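Local coordinates for protein beta-phosphoglucomutase (Bacteroides vulgatus, PDB 3DV9) that probably interconverts beta-glucose 1-phosphate and glucose 6-phosphate as a magnesium-dependent phosphomutase of the haloacid dehalogenase superfamily, at residues G112-L117 and N145-F150; F52-S57 and R79-D84; G194-V199 and L219-N224. All blocks are in the same frame, centred on the assembly; numbering follows the deposited sequence.

Contact 1. Residues G112-L117 and N145-F150; sequences GALEVL and NFPGIF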
loop_
_atom_site.group_PDB
_atom_site.type_symbol
_atom_site.label_atom_id
_atom_site.label_comp_id
_atom_site.label_asym_id
_atom_site.label_seq_id
_atom_site.Cartn_x
_atom_site.Cartn_y
_atom_site.Cartn_z
ATOM N N GLY A 112 -0.153 12.845 9.937
ATOM C CA GLY A 112 -0.931 11.834 10.631
ATOM C C GLY A 112 -0.241 10.487 10.710
ATOM O O GLY A 112 -0.552 9.723 11.607
ATOM N N ALA A 113 0.734 10.209 9.837
ATOM C CA ALA A 113 1.326 8.838 9.817
ATOM C C ALA A 113 2.165 8.555 11.085
ATOM O O ALA A 113 2.014 7.532 11.732
ATOM C CB ALA A 113 2.193 8.659 8.547
ATOM N N LEU A 114 3.075 9.466 11.424
ATOM C CA LEU A 114 3.908 9.222 12.620
ATOM C C LEU A 114 3.029 9.152 13.872
ATOM O O LEU A 114 3.246 8.275 14.725
ATOM C CB LEU A 114 4.975 10.316 12.731
ATOM C CG LEU A 114 5.784 10.268 14.031
ATOM C CD1 LEU A 114 6.508 8.974 14.175
ATOM C CD2 LEU A 114 6.789 11.421 13.985
ATOM N N GLU A 115 2.038 10.037 13.973
ATOM C CA GLU A 115 1.157 10.021 15.122
ATOM C C GLU A 115 0.385 8.703 15.253
ATOM O O GLU A 115 0.300 8.116 16.343
ATOM C CB GLU A 115 0.196 11.179 15.100
ATOM C CG GLU A 115 -0.682 11.193 16.369
ATOM C CD GLU A 115 -1.538 12.452 16.449
ATOM O OE1 GLU A 115 -1.294 13.408 15.673
ATOM O OE2 GLU A 115 -2.447 12.494 17.289
ATOM N N VAL A 116 -0.236 8.238 14.177
ATOM C CA VAL A 116 -0.974 6.976 14.270
ATOM C C VAL A 116 -0.075 5.756 14.564
ATOM O O VAL A 116 -0.470 4.889 15.344
ATOM C CB VAL A 116 -1.952 6.752 13.078
ATOM C CG1 VAL A 116 -1.202 6.226 11.808
ATOM C CG2 VAL A 116 -3.095 5.845 13.507
ATOM N N LEU A 117 1.129 5.726 14.003
ATOM C CA LEU A 117 2.096 4.632 14.242
ATOM C C LEU A 117 2.507 4.619 15.707
ATOM O O LEU A 117 2.661 3.559 16.314
ATOM C CB LEU A 117 3.325 4.799 13.355
ATOM C CG LEU A 117 3.028 4.421 11.896
ATOM C CD1 LEU A 117 4.128 4.952 10.951
ATOM C CD2 LEU A 117 2.798 2.880 11.788
ATOM N N ASN A 145 12.431 8.568 9.858
ATOM C CA ASN A 145 11.127 9.238 9.808
ATOM C C ASN A 145 10.138 8.669 10.805
ATOM O O ASN A 145 9.254 9.351 11.258
ATOM C CB ASN A 145 10.550 9.228 8.400
ATOM C CG ASN A 145 11.259 10.169 7.513
ATOM O OD1 ASN A 145 10.870 11.333 7.403
ATOM N ND2 ASN A 145 12.340 9.702 6.894
ATOM N N PHE A 146 10.305 7.390 11.135
ATOM C CA PHE A 146 9.402 6.690 12.070
ATOM C C PHE A 146 10.271 5.939 13.100
ATOM O O PHE A 146 10.360 4.687 13.052
ATOM C CB PHE A 146 8.468 5.736 11.257
ATOM C CG PHE A 146 7.739 6.439 10.131
ATOM C CD1 PHE A 146 6.696 7.320 10.405
ATOM C CD2 PHE A 146 8.133 6.254 8.793
ATOM C CE1 PHE A 146 6.016 8.004 9.341
ATOM C CE2 PHE A 146 7.493 6.920 7.735
ATOM C CZ PHE A 146 6.432 7.811 7.998
ATOM N N PRO A 147 10.931 6.683 13.994
ATOM C CA PRO A 147 12.016 6.075 14.780
ATOM C C PRO A 147 11.527 4.930 15.695
ATOM O O PRO A 147 10.574 5.094 16.484
ATOM C CB PRO A 147 12.601 7.261 15.597
ATOM C CG PRO A 147 12.120 8.488 14.932
ATOM C CD PRO A 147 10.765 8.115 14.330
ATOM N N GLY A 148 12.142 3.758 15.536
ATOM C CA GLY A 148 11.815 2.575 16.320
ATOM C C GLY A 148 10.461 1.928 16.050
ATOM O O GLY A 148 10.035 1.048 16.811
ATOM N N ILE A 149 9.790 2.343 14.973
ATOM C CA ILE A 149 8.431 1.849 14.687
ATOM C C ILE A 149 8.497 0.521 13.933
ATOM O O ILE A 149 7.800 -0.427 14.306
ATOM C CB ILE A 149 7.574 2.887 13.885
ATOM C CG1 ILE A 149 7.442 4.209 14.689
ATOM C CG2 ILE A 149 6.202 2.255 13.385
ATOM C CD1 ILE A 149 6.723 4.064 16.009
ATOM N N PHE A 150 9.320 0.450 12.884
ATOM C CA PHE A 150 9.366 -0.729 12.018
ATOM C C PHE A 150 10.601 -1.573 12.239
ATOM O O PHE A 150 11.645 -1.053 12.634
ATOM C CB PHE A 150 9.276 -0.354 10.542
ATOM C CG PHE A 150 8.033 0.408 10.205
ATOM C CD1 PHE A 150 6.787 -0.254 10.197
ATOM C CD2 PHE A 150 8.096 1.781 9.976
ATOM C CE1 PHE A 150 5.611 0.447 9.910
ATOM C CE2 PHE A 150 6.947 2.503 9.687
ATOM C CZ PHE A 150 5.697 1.840 9.651
#

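Contact 2. Residues F52-S57 and R79-D84; sequences FGFGLS and RERGHD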
loop_
_atom_site.group_PDB
_atom_site.type_symbol
_atom_site.label_atom_id
_atom_site.label_comp_id
_atom_site.label_asym_id
_atom_site.label_seq_id
_atom_site.Cartn_x
_atom_site.Cartn_y
_atom_site.Cartn_z
ATOM N N PHE A 52 11.706 6.267 -23.276
ATOM C CA PHE A 52 11.803 4.950 -23.929
ATOM C C PHE A 52 10.739 4.747 -25.037
ATOM O O PHE A 52 10.601 3.679 -25.600
ATOM C CB PHE A 52 11.740 3.848 -22.877
ATOM C CG PHE A 52 13.026 3.650 -22.138
ATOM C CD1 PHE A 52 13.901 2.618 -22.503
ATOM C CD2 PHE A 52 13.374 4.485 -21.065
ATOM C CE1 PHE A 52 15.090 2.420 -21.834
ATOM C CE2 PHE A 52 14.595 4.295 -20.369
ATOM C CZ PHE A 52 15.440 3.260 -20.744
ATOM N N GLY A 53 10.009 5.798 -25.368
ATOM C CA GLY A 53 9.055 5.757 -26.483
ATOM C C GLY A 53 7.670 5.227 -26.136
ATOM O O GLY A 53 6.897 4.906 -27.026
ATOM N N PHE A 54 7.354 5.160 -24.835
ATOM C CA PHE A 54 6.079 4.654 -24.350
ATOM C C PHE A 54 5.199 5.754 -23.733
ATOM O O PHE A 54 5.703 6.681 -23.095
ATOM C CB PHE A 54 6.303 3.603 -23.250
ATOM C CG PHE A 54 6.972 2.326 -23.711
ATOM C CD1 PHE A 54 6.363 1.481 -24.651
ATOM C CD2 PHE A 54 8.209 1.941 -23.167
ATOM C CE1 PHE A 54 6.971 0.278 -25.065
ATOM C CE2 PHE A 54 8.843 0.713 -23.581
ATOM C CZ PHE A 54 8.214 -0.108 -24.529
ATOM N N GLY A 55 3.888 5.611 -23.869
ATOM C CA GLY A 55 2.966 6.585 -23.319
ATOM C C GLY A 55 2.326 6.090 -22.039
ATOM O O GLY A 55 1.359 5.338 -22.078
ATOM N N LEU A 56 2.854 6.541 -20.909
ATOM C CA LEU A 56 2.222 6.295 -19.604
ATOM C C LEU A 56 1.985 7.648 -18.931
ATOM O O LEU A 56 2.933 8.346 -18.567
ATOM C CB LEU A 56 3.111 5.384 -18.736
ATOM C CG LEU A 56 2.611 4.980 -17.335
ATOM C CD1 LEU A 56 1.439 3.965 -17.369
ATOM C CD2 LEU A 56 3.763 4.412 -16.467
ATOM N N SER A 57 0.721 8.042 -18.815
ATOM C CA SER A 57 0.390 9.330 -18.179
ATOM C C SER A 57 0.567 9.210 -16.666
ATOM O O SER A 57 0.533 8.098 -16.111
ATOM C CB SER A 57 -1.045 9.763 -18.490
ATOM O OG SER A 57 -1.963 9.012 -17.704
ATOM N N ARG A 79 0.147 -3.166 -25.389
ATOM C CA ARG A 79 -0.858 -2.376 -26.069
ATOM C C ARG A 79 -0.310 -1.490 -27.189
ATOM O O ARG A 79 -1.011 -1.250 -28.169
ATOM C CB ARG A 79 -1.689 -1.568 -25.076
ATOM C CG ARG A 79 -1.145 -0.223 -24.722
ATOM C CD ARG A 79 -1.957 0.366 -23.618
ATOM N NE ARG A 79 -1.388 1.630 -23.166
ATOM C CZ ARG A 79 -1.540 2.121 -21.947
ATOM N NH1 ARG A 79 -2.225 1.435 -21.044
ATOM N NH2 ARG A 79 -0.976 3.282 -21.635
ATOM N N GLU A 80 0.934 -1.029 -27.053
ATOM C CA GLU A 80 1.546 -0.141 -28.049
ATOM C C GLU A 80 2.263 -0.910 -29.152
ATOM O O GLU A 80 2.321 -0.444 -30.295
ATOM C CB GLU A 80 2.513 0.840 -27.392
ATOM C CG GLU A 80 1.841 1.891 -26.528
ATOM C CD GLU A 80 2.748 3.058 -26.178
ATOM O OE1 GLU A 80 3.926 3.082 -26.634
ATOM O OE2 GLU A 80 2.266 3.977 -25.486
ATOM N N ARG A 81 2.778 -2.093 -28.805
ATOM C CA ARG A 81 3.676 -2.876 -29.662
ATOM C C ARG A 81 3.176 -4.299 -29.901
ATOM O O ARG A 81 3.707 -5.005 -30.754
ATOM C CB ARG A 81 5.072 -2.950 -29.030
ATOM C CG ARG A 81 5.721 -1.601 -28.768
ATOM C CD ARG A 81 7.213 -1.745 -28.456
ATOM N NE ARG A 81 7.469 -2.514 -27.229
ATOM C CZ ARG A 81 8.685 -2.807 -26.769
ATOM N NH1 ARG A 81 9.767 -2.407 -27.429
ATOM N NH2 ARG A 81 8.820 -3.522 -25.668
ATOM N N GLY A 82 2.189 -4.726 -29.107
ATOM C CA GLY A 82 1.587 -6.060 -29.242
ATOM C C GLY A 82 2.401 -7.217 -28.683
ATOM O O GLY A 82 2.095 -8.381 -28.959
ATOM N N HIS A 83 3.448 -6.892 -27.920
ATOM C CA HIS A 83 4.292 -7.887 -27.255
ATOM C C HIS A 83 4.855 -7.334 -25.947
ATOM O O HIS A 83 4.946 -6.115 -25.763
ATOM C CB HIS A 83 5.444 -8.381 -28.170
ATOM C CG HIS A 83 6.388 -7.304 -28.618
ATOM N ND1 HIS A 83 7.368 -6.779 -27.801
ATOM C CD2 HIS A 83 6.532 -6.683 -29.817
ATOM C CE1 HIS A 83 8.049 -5.859 -28.462
ATOM N NE2 HIS A 83 7.562 -5.781 -29.687
ATOM N N ASP A 84 5.237 -8.235 -25.045
ATOM C CA ASP A 84 5.961 -7.846 -23.836
ATOM C C ASP A 84 7.317 -7.226 -24.168
ATOM O O ASP A 84 7.878 -7.466 -25.254
ATOM C CB ASP A 84 6.174 -9.053 -22.913
ATOM C CG ASP A 84 4.883 -9.563 -22.311
ATOM O OD1 ASP A 84 3.892 -8.809 -22.342
ATOM O OD2 ASP A 84 4.856 -10.712 -21.811
#

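Contact 3. Residues G194-V199 and L219-N224; sequences GVQAGV and LNEGAN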
loop_
_atom_site.group_PDB
_atom_site.type_symbol
_atom_site.label_atom_id
_atom_site.label_comp_id
_atom_site.label_asym_id
_atom_site.label_seq_id
_atom_site.Cartn_x
_atom_site.Cartn_y
_atom_site.Cartn_z
ATOM N N GLY A 194 -3.614 -2.019 -4.561
ATOM C CA GLY A 194 -3.247 -2.310 -3.153
ATOM C C GLY A 194 -4.458 -2.803 -2.358
ATOM O O GLY A 194 -4.373 -3.803 -1.646
ATOM N N VAL A 195 -5.583 -2.105 -2.511
ATOM C CA VAL A 195 -6.833 -2.492 -1.873
ATOM C C VAL A 195 -7.193 -3.904 -2.358
ATOM O O VAL A 195 -7.539 -4.765 -1.569
ATOM C CB VAL A 195 -7.969 -1.505 -2.147
ATOM C CG1 VAL A 195 -9.270 -2.051 -1.608
ATOM C CG2 VAL A 195 -7.630 -0.152 -1.433
ATOM N N GLN A 196 -7.100 -4.114 -3.671
ATOM C CA GLN A 196 -7.447 -5.424 -4.257
ATOM C C GLN A 196 -6.623 -6.551 -3.621
ATOM O O GLN A 196 -7.166 -7.638 -3.320
ATOM C CB GLN A 196 -7.219 -5.372 -5.775
ATOM C CG GLN A 196 -7.728 -6.619 -6.449
ATOM C CD GLN A 196 -7.574 -6.573 -7.951
ATOM O OE1 GLN A 196 -7.497 -5.497 -8.562
ATOM N NE2 GLN A 196 -7.508 -7.746 -8.553
ATOM N N ALA A 197 -5.322 -6.299 -3.451
ATOM C CA ALA A 197 -4.377 -7.280 -2.848
ATOM C C ALA A 197 -4.772 -7.590 -1.396
ATOM O O ALA A 197 -4.782 -8.772 -1.000
ATOM C CB ALA A 197 -2.942 -6.756 -2.898
ATOM N N GLY A 198 -5.072 -6.549 -0.610
ATOM C CA GLY A 198 -5.446 -6.730 0.808
ATOM C C GLY A 198 -6.736 -7.553 0.900
ATOM O O GLY A 198 -6.851 -8.468 1.707
ATOM N N VAL A 199 -7.704 -7.220 0.041
ATOM C CA VAL A 199 -9.004 -7.888 0.057
ATOM C C VAL A 199 -8.802 -9.363 -0.370
ATOM O O VAL A 199 -9.358 -10.317 0.261
ATOM C CB VAL A 199 -9.979 -7.139 -0.847
ATOM C CG1 VAL A 199 -11.267 -7.931 -1.050
ATOM C CG2 VAL A 199 -10.304 -5.819 -0.215
ATOM N N LEU A 219 -13.214 2.010 -3.261
ATOM C CA LEU A 219 -14.378 1.284 -2.797
ATOM C C LEU A 219 -14.715 0.083 -3.695
ATOM O O LEU A 219 -15.124 -0.960 -3.188
ATOM C CB LEU A 219 -15.590 2.219 -2.739
ATOM C CG LEU A 219 -15.452 3.379 -1.722
ATOM C CD1 LEU A 219 -16.572 4.362 -1.919
ATOM C CD2 LEU A 219 -15.461 2.794 -0.284
ATOM N N ASN A 220 -14.534 0.241 -5.014
ATOM C CA ASN A 220 -14.888 -0.819 -5.968
ATOM C C ASN A 220 -13.982 -2.024 -5.923
ATOM O O ASN A 220 -14.303 -3.071 -6.522
ATOM C CB ASN A 220 -14.902 -0.281 -7.384
ATOM C CG ASN A 220 -16.132 0.552 -7.682
ATOM O OD1 ASN A 220 -17.121 0.514 -6.949
ATOM N ND2 ASN A 220 -16.071 1.316 -8.765
ATOM N N GLU A 221 -12.846 -1.880 -5.235
ATOM C CA GLU A 221 -11.940 -2.989 -5.014
ATOM C C GLU A 221 -12.224 -3.719 -3.689
ATOM O O GLU A 221 -11.464 -4.623 -3.298
ATOM C CB GLU A 221 -10.481 -2.502 -5.112
ATOM C CG GLU A 221 -10.121 -1.975 -6.502
ATOM C CD GLU A 221 -10.369 -2.986 -7.620
ATOM O OE1 GLU A 221 -10.296 -4.217 -7.368
ATOM O OE2 GLU A 221 -10.643 -2.527 -8.753
ATOM N N GLY A 222 -13.306 -3.315 -3.016
ATOM C CA GLY A 222 -13.825 -4.022 -1.825
ATOM C C GLY A 222 -13.259 -3.493 -0.503
ATOM O O GLY A 222 -13.291 -4.187 0.481
ATOM N N ALA A 223 -12.793 -2.242 -0.453
ATOM C CA ALA A 223 -12.267 -1.688 0.824
ATOM C C ALA A 223 -13.361 -1.804 1.865
ATOM O O ALA A 223 -14.556 -1.491 1.595
ATOM C CB ALA A 223 -11.904 -0.205 0.685
ATOM N N ASN A 224 -12.977 -2.230 3.049
ATOM C CA ASN A 224 -13.971 -2.392 4.123
ATOM C C ASN A 224 -14.372 -1.075 4.758
ATOM O O ASN A 224 -15.505 -0.914 5.230
ATOM C CB ASN A 224 -13.510 -3.393 5.167
ATOM C CG ASN A 224 -13.250 -4.756 4.560
ATOM O OD1 ASN A 224 -12.127 -5.056 4.161
ATOM N ND2 ASN A 224 -14.306 -5.572 4.433
#

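Contact 1. Residues G112-L117 and N145-F150
In the Rossmann-like core of this haloacid dehalogenase-type protein, L114 and L117 at the start of helix 113-122 pack against F146, I149 and F150 of the loop that runs from helix 139-145 toward edge strand 155-156. L117 carries most of the contact. Its CG stands beside the backbone N and anti to the carbonyl carbon (chi1 -75°), and the two methyls beyond it divide the work. CD1 wedges between two aromatic rings, 3.5 Å from F146 CD1 and 3.7 Å from F150 CZ, while L117 CD2 meets I149 CG2 at 3.8 Å and touches F150 CZ as well. The side chains of L117 and F150 cross at about a right angle, the ring bringing its CZ end to the fork of the leucine. I149 CG2 serves a second surface too, lying over the centre of the F150 ring on one face. F146 turns its edge to L114 N, which lies near the ring plane, 3.9 Å from F146 CE1. A113 CB approaches F146 CE1 at 4.0 Å. The L114 and F146 side chains run past each other in opposing senses, bringing L114 CD1 4.1 Å from F146 CD1 and 4.3 Å from P147 CD. Outside the two segments, L34 touches L117, F146 and F150, F35 meets the F146 ring edge-to-face, and P127 of strand 126-130 touches L117, I149 and F150. No hydrogen bond spans the two segments, although K121, further along the same helix, binds the carbonyl oxygens of G148 and I149. Cohesion between the segments therefore rests on the fit of largely buried apolar groups, without directional polar bonds between them.

Contact 2. Residues F52-S57 and R79-D84
Two hydrogen bonds join the backbone of G55 to side chains at the end of helix 69-81. G55 N donates to E80 OE2 over 2.8 Å at an N-H...O angle of 152°, meeting the carboxylate on its syn side and 24° out of its plane. The E80 chain is extended beyond CG, which carries the carboxylate across to the loop. The second bond is weak: R79 NH2 to G55 O, 3.1 Å, with the oxygen near the guanidinium plane; R79 NH1 forms a salt bridge with E60. Together they grip both polar atoms of one glycine.

Contacts of charged groups with an aromatic ring gather at F54. E80 OE1 lies near the plane of its ring, 3.5 Å from F54 CD1. The far end of the ring meets R81 edge-on, the ring and guanidinium planes 89° apart, so that F54 CZ sits 3.5 Å above the centre of the guanidinium. H83 CE1 covers the opposite face, so the guanidinium is held between F54 CZ and H83 CE1. R81 NH2 hydrogen-bonds S77 OG, and R81 NH1 forms a salt bridge with E89.

On the loop side, G53, with positive phi, is the C' residue of a Schellman motif ending helix 38-51. The arrangement is helix-to-loop packing, consistent with the helical cap domain that beta-phosphoglucomutase-like HAD proteins insert into the Rossmann-like core.

Contact 3. Residues G194-V199 and L219-N224
Segment 194-199 is helical throughout, while 219-224 turns away from the end of helix 215-219 through a type I beta turn from L219 to G222. The backbones come closest at Q196 and E221, whose CA atoms are 5.2 Å apart, and V199 lies opposite G222. V195 and V199, one helical turn apart, face the turn. V195 CG1, anti to the backbone N (chi1 173°), points among three residues, 3.7 Å from both E221 CB and A223 N and 4.0 Å from A223 CB. V199 CG2 rests 3.5 Å from the carbonyl oxygens of both E221 and G222, so across this contact the methyl packs on backbone atoms. These contacts join helix 192-200 to the connection leading into edge strand 225-227 of the parallel, Rossmann-like sheet, and T205 of the neighbouring strand touches both valines. The helix follows closely on N190, a magnesium ligand, and the V195 side chain is about 9 Å from the metal. At the outer end, E221 bends at chi2 (-56°) and crosses Q196 obliquely, its carboxylate plane 19° from the amide plane. E221 OE1 lies 3.6 Å from Q196 CG, against the extended glutamine chain. An alanine here would remove the extended chain from CG outward, and the E221 carboxylate would probably lose much of its packing against the helix and be freer to turn.

How the contacts relate
Along the chain the three contacts follow in series: contact 2 comes first, then contact 1, and contact 3 last. Contacts 1 and 3 both belong to the parallel-sheet domain, in connections next to its outermost strands, 155-156 and 225-227, with centres about 24 Å apart on opposite sides of the chain's centre. Contact 2 belongs to the helical part between strands 25-29 and 126-130, with its centre about 38 Å from that of contact 1 and about 27 Å from that of contact 3. None touches another. Contacts 1 and 3 thus pack the core and contact 2 the helical part, the two regions that both supply ligands to the magnesium: D29, D31 and N190 from the former, E65 from the latter.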